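Protein-glutamine gamma-glutamyltransferase (Pseudomonas aeruginosa PAO1, PDB 6G49) shows transglutaminase activity in vitro, joining glutamine and lysine side chains of proteins, and is critical for viability, perhaps through a function linked to the cell wall. Local coordinates at residues L98-R103 with P160-E165; L177-H182 with L254-I259; N213-A218 with D237-F242. All blocks are in the same frame, centred on the assembly; numbering follows the deposited sequence.

Contact 1. Residues L98-R103 with P160-E165; sequences LHWQKR and PQALRE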
# COMPACT_ATOMS: atom_id res chain seq x y z
N LEU A 98 10.41 -20.07 2.21
CA LEU A 98 10.84 -19.17 3.32
C LEU A 98 10.17 -17.80 3.14
O LEU A 98 9.94 -17.04 4.10
CB LEU A 98 12.37 -19.04 3.34
CG LEU A 98 12.99 -18.25 2.19
CD1 LEU A 98 13.11 -16.78 2.53
CD2 LEU A 98 14.34 -18.83 1.82
N HIS A 99 9.84 -17.46 1.90
CA HIS A 99 9.23 -16.24 1.71
C HIS A 99 7.77 -16.33 2.19
O HIS A 99 7.38 -15.46 2.91
CB HIS A 99 9.48 -15.64 0.32
CG HIS A 99 10.47 -14.52 0.39
ND1 HIS A 99 10.11 -13.21 0.79
CD2 HIS A 99 11.81 -14.53 0.20
CE1 HIS A 99 11.22 -12.48 0.82
NE2 HIS A 99 12.27 -13.27 0.45
N TRP A 100 7.00 -17.36 1.81
CA TRP A 100 5.56 -17.34 2.05
C TRP A 100 4.95 -18.75 1.93
O TRP A 100 5.56 -19.62 1.38
CB TRP A 100 4.84 -16.37 1.12
CG TRP A 100 4.80 -16.74 -0.33
CD1 TRP A 100 5.85 -16.74 -1.20
CD2 TRP A 100 3.65 -17.14 -1.09
NE1 TRP A 100 5.41 -17.10 -2.45
CE2 TRP A 100 4.08 -17.36 -2.41
CE3 TRP A 100 2.30 -17.33 -0.79
CZ2 TRP A 100 3.21 -17.76 -3.42
CZ3 TRP A 100 1.44 -17.69 -1.80
CH2 TRP A 100 1.90 -17.93 -3.09
N GLN A 101 3.75 -18.89 2.48
CA GLN A 101 3.01 -20.12 2.52
C GLN A 101 1.56 -19.82 2.16
O GLN A 101 0.88 -19.03 2.78
CB GLN A 101 3.11 -20.72 3.94
CG GLN A 101 2.27 -21.98 4.18
CD GLN A 101 2.06 -22.24 5.66
OE1 GLN A 101 0.94 -22.20 6.17
NE2 GLN A 101 3.16 -22.44 6.37
N LYS A 102 1.07 -20.52 1.17
CA LYS A 102 -0.30 -20.52 0.85
C LYS A 102 -1.16 -21.05 1.98
O LYS A 102 -0.88 -22.06 2.55
CB LYS A 102 -0.54 -21.45 -0.34
CG LYS A 102 0.09 -20.96 -1.62
CD LYS A 102 -0.12 -21.89 -2.77
CE LYS A 102 0.61 -21.35 -3.98
NZ LYS A 102 0.48 -22.26 -5.14
N ARG A 103 -2.19 -20.28 2.30
CA ARG A 103 -3.28 -20.75 3.09
C ARG A 103 -4.51 -19.91 2.75
O ARG A 103 -4.44 -18.84 2.12
CB ARG A 103 -2.89 -20.76 4.57
CG ARG A 103 -3.13 -19.45 5.30
CD ARG A 103 -2.36 -19.32 6.60
NE ARG A 103 -2.18 -17.90 6.88
CZ ARG A 103 -1.48 -17.37 7.88
NH1 ARG A 103 -0.99 -18.12 8.86
NH2 ARG A 103 -1.29 -16.06 7.90
N PRO A 160 -5.07 -14.16 -0.38
CA PRO A 160 -5.05 -12.99 0.47
C PRO A 160 -4.65 -13.32 1.92
O PRO A 160 -4.18 -12.44 2.64
CB PRO A 160 -6.49 -12.49 0.42
CG PRO A 160 -6.96 -12.94 -0.95
CD PRO A 160 -6.37 -14.33 -1.07
N GLN A 161 -4.89 -14.57 2.33
CA GLN A 161 -4.58 -15.04 3.73
C GLN A 161 -3.21 -15.69 3.83
O GLN A 161 -2.87 -16.24 4.88
CB GLN A 161 -5.68 -15.99 4.20
CG GLN A 161 -7.01 -15.29 4.31
CD GLN A 161 -8.11 -16.17 4.85
OE1 GLN A 161 -7.88 -17.25 5.38
NE2 GLN A 161 -9.33 -15.69 4.70
N ALA A 162 -2.39 -15.63 2.77
CA ALA A 162 -1.08 -16.26 2.77
C ALA A 162 -0.25 -15.72 3.94
O ALA A 162 -0.39 -14.57 4.34
CB ALA A 162 -0.34 -16.00 1.48
N LEU A 163 0.54 -16.60 4.56
CA LEU A 163 1.51 -16.18 5.59
C LEU A 163 2.75 -15.66 4.88
O LEU A 163 3.33 -16.32 4.05
CB LEU A 163 1.83 -17.40 6.46
CG LEU A 163 2.84 -17.20 7.58
CD1 LEU A 163 2.34 -16.18 8.57
CD2 LEU A 163 3.08 -18.55 8.28
N ARG A 164 3.13 -14.43 5.22
CA ARG A 164 4.25 -13.79 4.58
C ARG A 164 5.46 -13.54 5.46
O ARG A 164 5.41 -12.76 6.39
CB ARG A 164 3.80 -12.47 3.98
CG ARG A 164 2.53 -12.57 3.17
CD ARG A 164 2.26 -11.30 2.42
NE ARG A 164 1.49 -10.35 3.20
CZ ARG A 164 1.74 -9.06 3.25
NH1 ARG A 164 2.75 -8.59 2.54
NH2 ARG A 164 0.99 -8.25 3.99
N GLU A 165 6.54 -14.22 5.12
CA GLU A 165 7.81 -14.05 5.77
C GLU A 165 7.69 -14.16 7.30
O GLU A 165 8.05 -13.24 8.03
CB GLU A 165 8.44 -12.72 5.34
CG GLU A 165 9.84 -12.84 4.90
CD GLU A 165 10.64 -11.58 4.63
OE1 GLU A 165 10.04 -10.49 4.38
OE2 GLU A 165 11.87 -11.70 4.66
O HOH W 1 -5.90 -16.93 0.93
O HOH W 2 -0.94 -13.49 6.82

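Contact 2. Residues L177-H182 with L254-I259; sequences LQLPMH and LRAAGI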
# COMPACT_ATOMS: atom_id res chain seq x y z
N LEU A 177 13.49 -0.66 8.91
CA LEU A 177 13.60 0.19 10.08
C LEU A 177 14.31 1.51 9.76
O LEU A 177 14.56 2.28 10.71
CB LEU A 177 14.31 -0.63 11.16
CG LEU A 177 13.44 -1.71 11.79
CD1 LEU A 177 14.30 -2.70 12.56
CD2 LEU A 177 12.30 -1.20 12.68
N GLN A 178 14.61 1.76 8.50
CA GLN A 178 15.34 2.92 8.02
C GLN A 178 14.54 4.20 8.20
O GLN A 178 13.39 4.27 7.76
CB GLN A 178 15.69 2.79 6.55
CG GLN A 178 16.41 3.97 5.92
CD GLN A 178 15.45 4.99 5.34
OE1 GLN A 178 14.45 4.59 4.71
NE2 GLN A 178 15.74 6.30 5.54
N LEU A 179 15.14 5.22 8.80
CA LEU A 179 14.62 6.60 8.78
C LEU A 179 15.80 7.55 8.65
O LEU A 179 16.91 7.21 9.10
CB LEU A 179 13.87 6.97 10.05
CG LEU A 179 12.54 6.26 10.23
CD1 LEU A 179 11.93 6.55 11.59
CD2 LEU A 179 11.56 6.60 9.14
N PRO A 180 15.57 8.78 8.17
CA PRO A 180 16.60 9.82 8.31
C PRO A 180 16.86 10.03 9.80
O PRO A 180 15.97 9.96 10.61
CB PRO A 180 16.00 11.08 7.66
CG PRO A 180 14.83 10.55 6.84
CD PRO A 180 14.33 9.30 7.53
N MET A 181 18.10 10.42 10.13
CA MET A 181 18.42 10.72 11.49
C MET A 181 17.75 12.04 11.92
O MET A 181 17.33 12.14 13.04
CB MET A 181 19.94 10.86 11.67
CG MET A 181 20.30 11.15 13.08
SD MET A 181 22.15 11.18 13.10
CE MET A 181 22.48 12.67 12.18
N HIS A 182 17.67 12.98 10.99
CA HIS A 182 17.19 14.33 11.30
C HIS A 182 15.76 14.49 10.78
O HIS A 182 15.34 13.82 9.86
CB HIS A 182 18.10 15.40 10.69
CG HIS A 182 19.47 15.36 11.24
ND1 HIS A 182 19.72 15.46 12.61
CD2 HIS A 182 20.67 15.20 10.63
CE1 HIS A 182 21.02 15.37 12.81
NE2 HIS A 182 21.62 15.21 11.61
N LEU A 254 5.77 3.78 12.96
CA LEU A 254 6.06 2.36 13.27
C LEU A 254 7.57 2.10 13.25
O LEU A 254 8.11 1.46 14.19
CB LEU A 254 5.31 1.43 12.32
CG LEU A 254 3.79 1.39 12.44
CD1 LEU A 254 3.22 0.48 11.39
CD2 LEU A 254 3.31 0.98 13.83
N ARG A 255 8.27 2.60 12.25
CA ARG A 255 9.68 2.37 12.16
C ARG A 255 10.38 3.04 13.34
O ARG A 255 11.36 2.45 13.90
CB ARG A 255 10.26 2.98 10.91
CG ARG A 255 9.88 2.24 9.63
CD ARG A 255 10.70 2.70 8.47
NE ARG A 255 10.40 1.91 7.26
CZ ARG A 255 11.03 1.95 6.12
NH1 ARG A 255 12.02 2.80 5.89
NH2 ARG A 255 10.68 1.05 5.17
N ALA A 256 9.92 4.24 13.71
CA ALA A 256 10.55 4.97 14.83
C ALA A 256 10.29 4.25 16.15
O ALA A 256 11.09 4.46 17.11
CB ALA A 256 10.13 6.41 14.86
N ALA A 257 9.25 3.44 16.25
CA ALA A 257 8.92 2.64 17.42
C ALA A 257 9.60 1.25 17.37
O ALA A 257 9.31 0.41 18.18
CB ALA A 257 7.44 2.43 17.53
N GLY A 258 10.41 0.98 16.34
CA GLY A 258 11.13 -0.28 16.22
C GLY A 258 10.35 -1.41 15.57
O GLY A 258 10.75 -2.54 15.69
N ILE A 259 9.28 -1.10 14.81
CA ILE A 259 8.44 -2.07 14.12
C ILE A 259 8.76 -1.95 12.64
O ILE A 259 8.55 -0.87 12.06
CB ILE A 259 6.93 -1.84 14.40
CG1 ILE A 259 6.63 -1.97 15.89
CG2 ILE A 259 6.11 -2.82 13.56
CD1 ILE A 259 5.24 -1.64 16.31
O HOH W 3 14.02 2.75 13.29

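Contact 3. Residues N213-A218 with D237-F242; sequences NHEPFA and DTRSGF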
# COMPACT_ATOMS: atom_id res chain seq x y z
N ASN A 213 -8.51 7.73 14.18
CA ASN A 213 -9.95 7.57 14.31
C ASN A 213 -10.53 8.70 15.19
O ASN A 213 -11.54 9.28 14.84
CB ASN A 213 -10.29 6.21 14.87
CG ASN A 213 -11.79 5.93 14.82
OD1 ASN A 213 -12.43 6.11 13.78
ND2 ASN A 213 -12.30 5.41 15.91
N HIS A 214 -9.88 9.05 16.28
CA HIS A 214 -10.46 10.00 17.28
C HIS A 214 -10.14 11.48 17.02
O HIS A 214 -10.87 12.36 17.51
CB HIS A 214 -9.97 9.59 18.65
CG HIS A 214 -10.56 8.29 19.07
ND1 HIS A 214 -9.92 7.44 19.94
CD2 HIS A 214 -11.72 7.68 18.75
CE1 HIS A 214 -10.66 6.37 20.13
NE2 HIS A 214 -11.75 6.48 19.40
N GLU A 215 -9.02 11.80 16.36
CA GLU A 215 -8.60 13.15 16.14
C GLU A 215 -9.26 13.64 14.87
O GLU A 215 -9.70 12.81 14.07
CB GLU A 215 -7.08 13.27 16.13
CG GLU A 215 -6.48 12.86 17.44
CD GLU A 215 -4.97 12.79 17.38
OE1 GLU A 215 -4.39 13.50 16.51
OE2 GLU A 215 -4.38 12.04 18.19
N PRO A 216 -9.37 14.97 14.70
CA PRO A 216 -10.12 15.54 13.59
C PRO A 216 -9.33 15.58 12.26
O PRO A 216 -9.16 16.62 11.63
CB PRO A 216 -10.47 16.94 14.12
CG PRO A 216 -9.28 17.29 14.98
CD PRO A 216 -8.89 15.99 15.65
N PHE A 217 -8.97 14.37 11.81
CA PHE A 217 -8.27 14.21 10.53
C PHE A 217 -9.28 14.35 9.39
O PHE A 217 -10.43 13.88 9.43
CB PHE A 217 -7.58 12.83 10.51
CG PHE A 217 -6.27 12.81 11.24
CD1 PHE A 217 -5.09 13.16 10.58
CD2 PHE A 217 -6.18 12.40 12.56
CE1 PHE A 217 -3.87 13.16 11.23
CE2 PHE A 217 -4.97 12.42 13.22
CZ PHE A 217 -3.81 12.80 12.55
N ALA A 218 -8.80 14.96 8.33
CA ALA A 218 -9.46 15.17 7.08
C ALA A 218 -8.77 14.35 6.00
O ALA A 218 -7.50 14.34 5.89
CB ALA A 218 -9.47 16.64 6.72
N ASP A 237 -0.36 19.25 13.24
CA ASP A 237 -0.74 20.63 12.83
C ASP A 237 -1.94 20.60 11.88
O ASP A 237 -3.06 20.96 12.27
CB ASP A 237 0.45 21.43 12.31
CG ASP A 237 1.62 21.53 13.28
OD1 ASP A 237 1.42 21.22 14.48
OD2 ASP A 237 2.75 21.89 12.81
N THR A 238 -1.76 20.12 10.65
CA THR A 238 -2.80 20.21 9.63
C THR A 238 -3.85 19.11 9.85
O THR A 238 -5.03 19.31 9.53
CB THR A 238 -2.23 20.19 8.21
OG1 THR A 238 -1.75 18.86 7.92
CG2 THR A 238 -1.17 21.23 7.98
N ARG A 239 -3.42 17.89 10.23
CA ARG A 239 -4.28 16.70 10.26
C ARG A 239 -5.13 16.59 9.01
O ARG A 239 -6.30 16.17 9.06
CB ARG A 239 -5.11 16.64 11.53
CG ARG A 239 -4.29 16.52 12.78
CD ARG A 239 -5.17 16.24 13.98
NE ARG A 239 -4.48 15.87 15.20
CZ ARG A 239 -3.85 16.73 15.99
NH1 ARG A 239 -3.77 17.99 15.63
NH2 ARG A 239 -3.24 16.31 17.09
N SER A 240 -4.54 16.87 7.86
CA SER A 240 -5.26 16.85 6.61
C SER A 240 -4.37 16.32 5.50
O SER A 240 -3.24 16.83 5.31
CB SER A 240 -5.76 18.25 6.25
OG SER A 240 -6.42 18.24 5.00
N GLY A 241 -4.87 15.36 4.75
CA GLY A 241 -4.06 14.76 3.68
C GLY A 241 -4.84 13.78 2.84
O GLY A 241 -6.04 13.51 3.06
N PHE A 242 -4.13 13.14 1.90
CA PHE A 242 -4.64 12.06 1.14
C PHE A 242 -3.88 10.78 1.55
O PHE A 242 -3.20 10.78 2.56
CB PHE A 242 -4.59 12.40 -0.35
CG PHE A 242 -5.45 11.55 -1.24
CD1 PHE A 242 -6.84 11.52 -1.07
CD2 PHE A 242 -4.93 10.77 -2.28
CE1 PHE A 242 -7.63 10.77 -1.92
CE2 PHE A 242 -5.74 10.01 -3.11
CZ PHE A 242 -7.10 9.98 -2.89
O HOH W 4 -8.14 18.49 9.93

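Contact 1. Residues L98-R103 with P160-E165
The carbonyl oxygen of Gln161 is gripped by the guanidinium of Arg103 in one of the two modelled conformers of that arginine. NE donates the main bond, 2.7 Å from Arg103 NE to Gln161 O, with the acceptor in the guanidinium plane, and NH2 adds a weak second one. The guanidinium lies across Leu163, whose CB sits 3.5 Å above the centre of one face. A long chain suits this place, pairing a polar edge with a backbone acceptor and a flat face with aliphatic carbon. A water donates to Ala162 O and weakly accepts from Arg103 NH2; another bridges Arg103 O and Gln161 N.

Beyond this end the chains form a two-stranded antiparallel ribbon in the region of the TgpA N-terminal domain family. Gln101 and Leu163 are its hydrogen-bonded pair, with N to O distances of 3.0 Å both ways, and Trp100 and Arg164 the non-hydrogen-bonded one. Glu165 N continues the ladder to His99 O at 2.7 Å. On the Trp100 face, small Ala162 sets CB at the indole edge, 3.7 Å from Trp100 CE3.

The ribbon lies beside strand 298-302: Arg164 pairs through its backbone with Trp299 and salt-bridges Glu291 and Asp125, while the Glu165 carboxylate binds Trp299 NE1 and Asp169 N.

Contact 2. Residues L177-H182 with L254-I259
Arg255, in the last turn of helix 243-256, reaches out to the passing loop 177-182, just before a Schellman motif ends the helix at Gly258. Its NH1 donates to Gln178 O at 2.7 Å, on a lone pair in the carbonyl plane, with an N-H...O angle of 159°. An arginine suits the place because its chain spans the gap and its several N-H groups can serve several carbonyls. Leu179 crosses that chain, with CD2 4.0 Å from Arg255 CD, and its other branch meets the helix backbone and the small Ala256, where Leu179 CD1 lies 3.7 Å from Ala256 CB.

Further out, two more backbone acceptors position the guanidinium: NE donates to Ala261 O, and NH2 to Glu79 O. Gln178 is held in turn by NE2 bonding to Phe81 O, its amide plane nearly perpendicular to the guanidinium. Strands 72-81 and 261-265 supply these carbonyls, so helix end and loop are both tied to the large sheet. Ile259 N to Leu254 O and Gly258 N to Arg255 O close the helix; glycine accommodates the positive phi of 85° easily. A water donates to both Leu177 O and Arg255 O. One methyl of Leu177 packs against the turn leaving the helix, Leu177 CD2 lying 3.5 Å from Gly258 C.

Contact 3. Residues N213-A218 with D237-F242
Arg239 lies across Glu215 and Phe217, and the close packing gathers along its chain. Its CB stands over one face of the Phe217 ring, offset toward the rim, in a CH-pi contact 3.9 Å from the centroid and 23° off the normal. Farther along, Arg239 CG lies 3.8 Å from Phe217 CZ. The ring also meets Phe212 edge-to-face, and Phe234. The straight arginine chain brings NE to Glu215, and a turn at the last torsion (chi4 77°) sets the guanidinium beyond it. A salt bridge forms there: Arg239 NE to Glu215 OE1 is 2.7 Å. This oxygen is met on its anti side, 20° out of the carboxylate plane, and NH2 adds a weak bond to it. Arginine suits the place by offering aliphatic carbon to the ring and charge to the carboxylate.

The backbones meet in a short parallel bridge between Ala218 and Ser240, within strands 218-219 and 240-241 of the transglutaminase-like domain. Ala218 N donates to Arg239 O at 2.9 Å, and Gly241 N to Ala218 O at 3.0 Å. Tyr246 OH also bonds to Ala218 O. Strand 240-241 leads through Phe242, the N-cap residue, to Cys243, the nucleophile by similarity, at the start of helix 243-256.

The outer side is looser. Pro216, exposed at the centre of an inverse gamma turn, touches the arginine lightly, with Pro216 CD 4.1 Å from Arg239 CD. A water lies within hydrogen-bonding distance of the carbonyls of Pro216 and Arg239.

From the N terminus, contact 1 comes first: 98-103 pairs with 160-165 and closes a loop of 56 residues, rich in strand and without helix, in the TgpA N-terminal domain family region. Only after it closes does contact 2 open at 177-182, in the loop following helix 170-175. Its partner, 254-259, arrives 71 mostly helical residues later. Nested inside that larger loop, contact 3 joins the turn after helix 201-214 and strand 218-219 to Arg239 and strand 240-241, from which the chain passes into helix 243-256 and so to contact 2. Contacts 1 and 3 lie on opposite sides of the chain's centre, their own centres about 34 Å apart, and none of the three touches another.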